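Local coordinates for glutaryl-CoA dehydrogenase (Mycobacterium smegmatis, PDB 3SF6), which belongs to the acyl-CoA dehydrogenase family of flavoproteins and carries dihydroflavine-adenine dinucleotide in a pocket, in an assembly of four chains, at residues S90-G95 / L321-D326; Y94-L99 / I265-L270; G116-Y121 / R256-A261. All coordinates share one frame; numbering follows the deposited sequence.

Interaction 1: S90-G95 / L321-D326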
# COMPACT_ATOMS: atom_id res chain seq x y z
N SER A 90 28.73 22.76 -5.20
CA SER A 90 28.64 21.33 -5.60
C SER A 90 27.21 20.90 -5.74
O SER A 90 26.30 21.58 -5.27
CB SER A 90 29.31 20.45 -4.56
OG SER A 90 28.57 20.41 -3.33
N ALA A 91 27.03 19.72 -6.38
CA ALA A 91 25.70 19.14 -6.53
C ALA A 91 25.10 18.86 -5.17
O ALA A 91 23.92 19.15 -4.95
CB ALA A 91 25.77 17.84 -7.34
N VAL A 92 25.88 18.30 -4.25
CA VAL A 92 25.36 18.03 -2.91
C VAL A 92 24.95 19.33 -2.19
O VAL A 92 23.88 19.39 -1.57
CB VAL A 92 26.35 17.19 -2.10
CG1 VAL A 92 25.91 17.08 -0.60
CG2 VAL A 92 26.45 15.75 -2.72
N ALA A 93 25.79 20.36 -2.26
CA ALA A 93 25.43 21.63 -1.56
C ALA A 93 24.17 22.27 -2.18
O ALA A 93 23.27 22.76 -1.46
CB ALA A 93 26.60 22.61 -1.61
N TYR A 94 24.08 22.24 -3.50
CA TYR A 94 22.91 22.71 -4.21
C TYR A 94 21.66 21.94 -3.79
O TYR A 94 20.63 22.52 -3.52
CB TYR A 94 23.12 22.57 -5.73
CG TYR A 94 21.88 22.79 -6.57
CD1 TYR A 94 21.21 23.98 -6.54
CD2 TYR A 94 21.34 21.76 -7.35
CE1 TYR A 94 20.03 24.17 -7.30
CE2 TYR A 94 20.19 21.95 -8.13
CZ TYR A 94 19.54 23.14 -8.08
OH TYR A 94 18.41 23.36 -8.86
N GLY A 95 21.79 20.63 -3.70
CA GLY A 95 20.70 19.79 -3.24
C GLY A 95 20.23 20.19 -1.87
O GLY A 95 19.06 20.34 -1.63
N LEU A 321 22.96 10.11 -5.01
CA LEU A 321 22.87 10.66 -6.37
C LEU A 321 23.71 11.93 -6.50
O LEU A 321 24.37 12.15 -7.52
CB LEU A 321 21.42 10.92 -6.77
CG LEU A 321 20.51 9.70 -6.89
CD1 LEU A 321 19.00 10.16 -6.92
CD2 LEU A 321 20.89 8.76 -8.09
N GLY A 322 23.67 12.79 -5.48
CA GLY A 322 24.50 13.98 -5.50
C GLY A 322 25.98 13.68 -5.50
O GLY A 322 26.75 14.32 -6.22
N ARG A 323 26.40 12.71 -4.69
CA ARG A 323 27.81 12.30 -4.71
C ARG A 323 28.19 11.78 -6.09
O ARG A 323 29.28 12.06 -6.57
CB ARG A 323 28.12 11.28 -3.62
CG ARG A 323 27.88 11.84 -2.19
CD ARG A 323 29.09 12.45 -1.61
NE ARG A 323 28.86 12.99 -0.26
CZ ARG A 323 28.91 14.28 0.09
NH1 ARG A 323 29.26 15.21 -0.76
NH2 ARG A 323 28.65 14.62 1.36
N GLN A 324 27.30 11.02 -6.75
CA GLN A 324 27.58 10.53 -8.09
C GLN A 324 27.70 11.70 -9.08
O GLN A 324 28.59 11.71 -9.95
CB GLN A 324 26.48 9.56 -8.57
CG GLN A 324 26.47 8.20 -7.87
CD GLN A 324 25.32 7.31 -8.36
OE1 GLN A 324 24.14 7.72 -8.42
NE2 GLN A 324 25.64 6.08 -8.68
N LYS A 325 26.79 12.66 -8.95
CA LYS A 325 26.77 13.82 -9.84
C LYS A 325 28.08 14.61 -9.74
O LYS A 325 28.62 15.03 -10.77
CB LYS A 325 25.55 14.69 -9.56
CG LYS A 325 25.26 15.83 -10.57
CD LYS A 325 23.85 16.40 -10.38
CE LYS A 325 23.61 17.73 -11.16
NZ LYS A 325 23.56 17.53 -12.55
N ASP A 326 28.60 14.80 -8.52
CA ASP A 326 29.85 15.52 -8.33
C ASP A 326 31.03 14.74 -8.88
O ASP A 326 32.01 15.32 -9.36
CB ASP A 326 30.05 15.87 -6.84
CG ASP A 326 29.19 17.07 -6.42
OD1 ASP A 326 29.07 18.04 -7.21
OD2 ASP A 326 28.68 17.01 -5.27
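S90 brings its CB to within 3.6 Å of D326 OD2, but its hydroxyl serves its own helix. With OG tucked between the backbone N and the carbonyl carbon (chi1 70°), it accepts from A93 N at 3.0 Å and so N-caps helix 91-104. The two N-H groups before it, of A91 and V92, are taken by D326, reaching across from near the C-terminal end of helix 298-327. A91 N gives a nearly straight bond to D326 OD1, 2.8 Å long, on that oxygen's syn lone pair; V92 N gives a longer one, 3.2 Å, to D326 OD2, on the syn side but 25° out of the carboxylate plane. Two bonds to one carboxylate should hold it from rotating. A91 CB meanwhile rests on the aliphatic part of K325, 3.8 Å from CG, while K325 NZ goes on to a salt bridge with E260 in the conformer given. V92 packs beside this: CG2 lies 3.5 Å from G322 C, the glycine's lack of a side chain permitting that approach, and both V92 methyls abut the guanidinium of R323, itself salt-bridged to E34. Between them, S90 and D326 satisfy the three N-H groups of the first turn, and the negative charge probably suits the positive end of the helix dipole. This is helix N-capping completed from a second, roughly antiparallel helix, joining the N-terminal and C-terminal domains of the acyl-CoA dehydrogenase fold.

Interaction 2: Y94-L99 / I265-L270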
# COMPACT_ATOMS: atom_id res chain seq x y z
N TYR A 94 24.08 22.24 -3.50
CA TYR A 94 22.91 22.71 -4.21
C TYR A 94 21.66 21.94 -3.79
O TYR A 94 20.63 22.52 -3.52
CB TYR A 94 23.12 22.57 -5.73
CG TYR A 94 21.88 22.79 -6.57
CD1 TYR A 94 21.21 23.98 -6.54
CD2 TYR A 94 21.34 21.76 -7.35
CE1 TYR A 94 20.03 24.17 -7.30
CE2 TYR A 94 20.19 21.95 -8.13
CZ TYR A 94 19.54 23.14 -8.08
OH TYR A 94 18.41 23.36 -8.86
N GLY A 95 21.79 20.63 -3.70
CA GLY A 95 20.70 19.79 -3.24
C GLY A 95 20.23 20.19 -1.87
O GLY A 95 19.06 20.34 -1.63
N LEU A 96 21.17 20.38 -0.95
CA LEU A 96 20.81 20.77 0.41
C LEU A 96 20.11 22.12 0.42
O LEU A 96 19.17 22.35 1.20
CB LEU A 96 22.03 20.78 1.35
CG LEU A 96 22.70 19.43 1.58
CD1 LEU A 96 24.11 19.66 2.27
CD2 LEU A 96 21.89 18.45 2.38
N ALA A 97 20.57 23.05 -0.42
CA ALA A 97 19.90 24.34 -0.58
C ALA A 97 18.46 24.18 -1.02
O ALA A 97 17.57 24.85 -0.46
CB ALA A 97 20.68 25.24 -1.54
N CYS A 98 18.24 23.35 -2.05
CA CYS A 98 16.87 23.10 -2.51
C CYS A 98 16.00 22.50 -1.43
O CYS A 98 14.82 22.85 -1.28
CB CYS A 98 16.87 22.19 -3.72
SG CYS A 98 17.53 22.94 -5.24
N LEU A 99 16.56 21.58 -0.66
CA LEU A 99 15.81 20.96 0.44
C LEU A 99 15.34 22.05 1.41
O LEU A 99 14.17 22.08 1.82
CB LEU A 99 16.70 19.89 1.12
CG LEU A 99 16.11 18.94 2.15
CD1 LEU A 99 16.98 17.66 2.29
CD2 LEU A 99 15.86 19.63 3.51
N ILE A 265 14.95 18.78 -7.43
CA ILE A 265 13.67 18.28 -6.87
C ILE A 265 13.86 17.03 -6.03
O ILE A 265 13.15 16.84 -5.03
CB ILE A 265 12.66 18.05 -8.01
CG1 ILE A 265 12.17 19.40 -8.52
CG2 ILE A 265 11.47 17.20 -7.56
CD1 ILE A 265 11.66 19.33 -9.92
N VAL A 266 14.80 16.18 -6.43
CA VAL A 266 15.13 14.99 -5.63
C VAL A 266 15.41 15.35 -4.16
O VAL A 266 14.91 14.70 -3.24
CB VAL A 266 16.32 14.25 -6.26
CG1 VAL A 266 16.80 13.13 -5.31
CG2 VAL A 266 15.90 13.65 -7.64
N PHE A 267 16.18 16.43 -3.97
CA PHE A 267 16.42 16.98 -2.63
C PHE A 267 15.23 17.82 -2.12
O PHE A 267 14.83 17.69 -0.97
CB PHE A 267 17.66 17.83 -2.63
CG PHE A 267 18.96 17.06 -2.52
CD1 PHE A 267 19.54 16.90 -1.30
CD2 PHE A 267 19.59 16.46 -3.63
CE1 PHE A 267 20.79 16.22 -1.19
CE2 PHE A 267 20.78 15.79 -3.51
CZ PHE A 267 21.36 15.65 -2.29
N GLY A 268 14.70 18.71 -2.98
CA GLY A 268 13.65 19.63 -2.59
C GLY A 268 12.45 18.96 -1.97
O GLY A 268 11.96 19.39 -0.89
N ALA A 269 11.97 17.89 -2.58
CA ALA A 269 10.77 17.24 -2.08
C ALA A 269 10.95 16.78 -0.63
O ALA A 269 9.99 16.78 0.19
CB ALA A 269 10.37 16.07 -2.98
N LEU A 270 12.17 16.39 -0.29
CA LEU A 270 12.49 15.94 1.08
C LEU A 270 12.36 17.05 2.11
O LEU A 270 12.16 16.76 3.28
CB LEU A 270 13.89 15.35 1.20
CG LEU A 270 14.19 14.14 0.29
CD1 LEU A 270 15.66 13.83 0.37
CD2 LEU A 270 13.33 12.93 0.64
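F267 lays one face of its ring on G95, whose CA stands 3.6 Å from the ring centroid and 22° off the ring normal, a CH-pi contact displaced toward the rim. The glycine has no side chain to hold the ring off, so the ring sits directly on the backbone. F267 CB comes closer still, 3.0 Å from G95 O, a tight fit for carbon and oxygen. The torsions explain the pose: CG is anti to the carbonyl carbon of F267 (chi1 -81°), which swings the ring toward helix 91-104, and chi2 turns its face to G95. The L96 side chain adds a loose touch, its CD2 being 4.4 Å from F267 CE1.

One turn further on, L99 and G268 are the closest pair of CA atoms, 4.0 Å apart; C98 O lies 3.7 Å from G268 CA. L99 then sends its side chain alongside the other helix. Its CB is 3.6 Å from F267 O, and CD1 packs on L270 CB and lies more loosely near the plane of the F267 ring, at its edge. G95 thus admits the ring and G268 lies at the closest CA pair, where the axes of the two segments, crossing at -36°, approach to 7.1 Å.

Around this first shell, the F263 ring meets that of F267 at a steep tilt, and A318 of helix 298-327 touches both F267 and L270. N342 of helix 332-357 donates to V266 O.

No hydrogen bond links the two segments, and all the touching residues are buried. Cohesion here must come largely from dispersion and close shape matching, with perhaps a small electrostatic gain where the glycine CA-H, polarised by its flanking amides, faces the pi cloud.

Interaction 3: G116-Y121 / R256-A261; sequences GSLAMY and RCLNEA
Y121 meets R256, C257 and E260 where helix 106-126 of the N-terminal domain, widened by a pi-type turn at 116-120, runs roughly antiparallel to the long helix 252-286 of the C-terminal domain, beside the flavin pocket. In that turn Y121 N bonds to G116 O. Chi1 of -179° puts the Y121 ring anti to its backbone N and out across the other helix. The phenol oxygen is gripped by R256, whose chain bends at chi3: NH2 donates to Y121 OH at 2.9 Å, and NE adds a weak bond. The guanidinium stands nearly upright to the ring, their planes 77° apart. Over one ring face, E260 in the conformer given makes a CH-pi contact, its CG 3.5 Å from the Y121 centroid; since E260 has two conformers, this may hold only part of the time. Its carboxylate has its stronger partner in K325. C257 SG makes a sulfur-aromatic contact at the ring edge, in plane and 3.7 Å from Y121 CD2.

L118 works one turn earlier, its CD2 lodged 3.7 Å from A261 CB and 4.1 Å from L258 CD2. S117, in the conformer given, lies against A261, its OG 3.2 Å from A261 CB. That OG bonds chiefly to S113 O of its own helix; a water that donates to A261 O over 2.9 Å reaches it only weakly.

F148 of strand 146-149 touches L118, C257 and L258, bringing in the middle domain; helix 129-140 packs against A119 and M120, while R256 and C257 continue onto F126.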
# COMPACT_ATOMS: atom_id res chain seq x y z
N GLY A 116 17.32 28.97 -12.30
CA GLY A 116 18.68 28.49 -12.40
C GLY A 116 18.83 27.25 -13.25
O GLY A 116 19.55 27.25 -14.23
N SER A 117 18.14 26.19 -12.88
CA SER A 117 18.36 24.89 -13.52
C SER A 117 17.65 24.70 -14.87
O SER A 117 17.94 23.73 -15.56
CB SER A 117 17.99 23.73 -12.57
OG SER A 117 16.63 23.75 -12.19
N LEU A 118 16.72 25.61 -15.23
CA LEU A 118 16.03 25.57 -16.50
C LEU A 118 16.46 26.73 -17.39
O LEU A 118 17.14 26.49 -18.40
CB LEU A 118 14.50 25.53 -16.35
CG LEU A 118 13.96 24.23 -15.73
CD1 LEU A 118 12.40 24.31 -15.57
CD2 LEU A 118 14.41 22.99 -16.48
N ALA A 119 16.06 27.95 -17.05
CA ALA A 119 16.30 29.11 -17.93
C ALA A 119 17.78 29.48 -18.01
O ALA A 119 18.38 29.44 -19.11
CB ALA A 119 15.43 30.31 -17.54
N MET A 120 18.43 29.73 -16.87
CA MET A 120 19.87 30.02 -16.91
C MET A 120 20.69 28.85 -17.47
O MET A 120 21.62 29.03 -18.28
CB MET A 120 20.40 30.45 -15.54
CG MET A 120 19.93 31.81 -15.09
SD MET A 120 20.31 32.15 -13.34
CE MET A 120 22.05 32.56 -13.50
N TYR A 121 20.39 27.65 -17.01
CA TYR A 121 21.11 26.46 -17.48
C TYR A 121 21.04 26.35 -19.00
O TYR A 121 22.05 26.07 -19.65
CB TYR A 121 20.55 25.20 -16.84
CG TYR A 121 21.31 23.96 -17.30
CD1 TYR A 121 22.44 23.51 -16.64
CD2 TYR A 121 20.87 23.24 -18.38
CE1 TYR A 121 23.13 22.36 -17.07
CE2 TYR A 121 21.55 22.11 -18.83
CZ TYR A 121 22.67 21.69 -18.18
OH TYR A 121 23.28 20.56 -18.66
N ARG A 256 18.12 17.76 -21.28
CA ARG A 256 19.27 17.96 -20.37
C ARG A 256 18.95 18.98 -19.29
O ARG A 256 19.37 18.82 -18.14
CB ARG A 256 20.52 18.42 -21.13
CG ARG A 256 21.36 17.35 -21.83
CD ARG A 256 22.65 18.00 -22.48
NE ARG A 256 23.39 18.85 -21.52
CZ ARG A 256 24.48 19.59 -21.81
NH1 ARG A 256 24.96 19.65 -23.05
NH2 ARG A 256 25.08 20.31 -20.86
N CYS A 257 18.21 20.03 -19.66
CA CYS A 257 17.79 21.04 -18.68
C CYS A 257 16.89 20.38 -17.64
O CYS A 257 17.05 20.59 -16.42
CB CYS A 257 17.02 22.17 -19.35
SG CYS A 257 17.96 23.01 -20.67
N LEU A 258 15.92 19.60 -18.09
CA LEU A 258 15.02 18.92 -17.14
C LEU A 258 15.79 18.05 -16.16
O LEU A 258 15.45 17.99 -15.00
CB LEU A 258 13.97 18.07 -17.83
CG LEU A 258 13.03 18.79 -18.79
CD1 LEU A 258 12.00 17.84 -19.44
CD2 LEU A 258 12.30 19.88 -18.11
N ASN A 259 16.80 17.36 -16.65
CA ASN A 259 17.57 16.50 -15.75
C ASN A 259 18.33 17.29 -14.71
O ASN A 259 18.48 16.85 -13.58
CB ASN A 259 18.38 15.52 -16.57
CG ASN A 259 17.46 14.36 -17.13
OD1 ASN A 259 16.77 13.68 -16.35
ND2 ASN A 259 17.48 14.13 -18.44
N GLU A 260 18.75 18.50 -15.04
CA GLU A 260 19.33 19.38 -14.01
C GLU A 260 18.30 19.79 -12.97
O GLU A 260 18.55 19.69 -11.75
CB GLU A 260 19.93 20.61 -14.65
CG GLU A 260 21.07 20.31 -15.55
CD GLU A 260 22.21 19.62 -14.83
OE1 GLU A 260 22.57 20.08 -13.73
OE2 GLU A 260 22.76 18.62 -15.39
N ALA A 261 17.14 20.23 -13.43
CA ALA A 261 16.08 20.63 -12.51
C ALA A 261 15.56 19.48 -11.63
O ALA A 261 15.34 19.64 -10.41
CB ALA A 261 14.95 21.28 -13.26
O HOH W 1 15.78 22.24 -9.18

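Two helices thread the set together: 91-104 serves interactions 1 and 2, whose centres lie about 10 Å apart, and 252-286 serves interactions 2 and 3, about 14 Å apart between centres. Helix 298-327 meets helix 252-286 twice: L321 CD1 packs 4.0 Å from V266 CG1, and K325 NZ forms a 3.0 Å salt bridge with E260 OE1, in the conformer given, tying interaction 1 to interaction 3 across about 15 Å between centres. Y94, which lies in the first segment of both interactions 1 and 2, brings its OH to 3.8 Å from S117 CB. Of the three, interaction 3 comes near the cofactor, the L118 side chain lying about 5 Å from bound dihydroflavine-adenine dinucleotide.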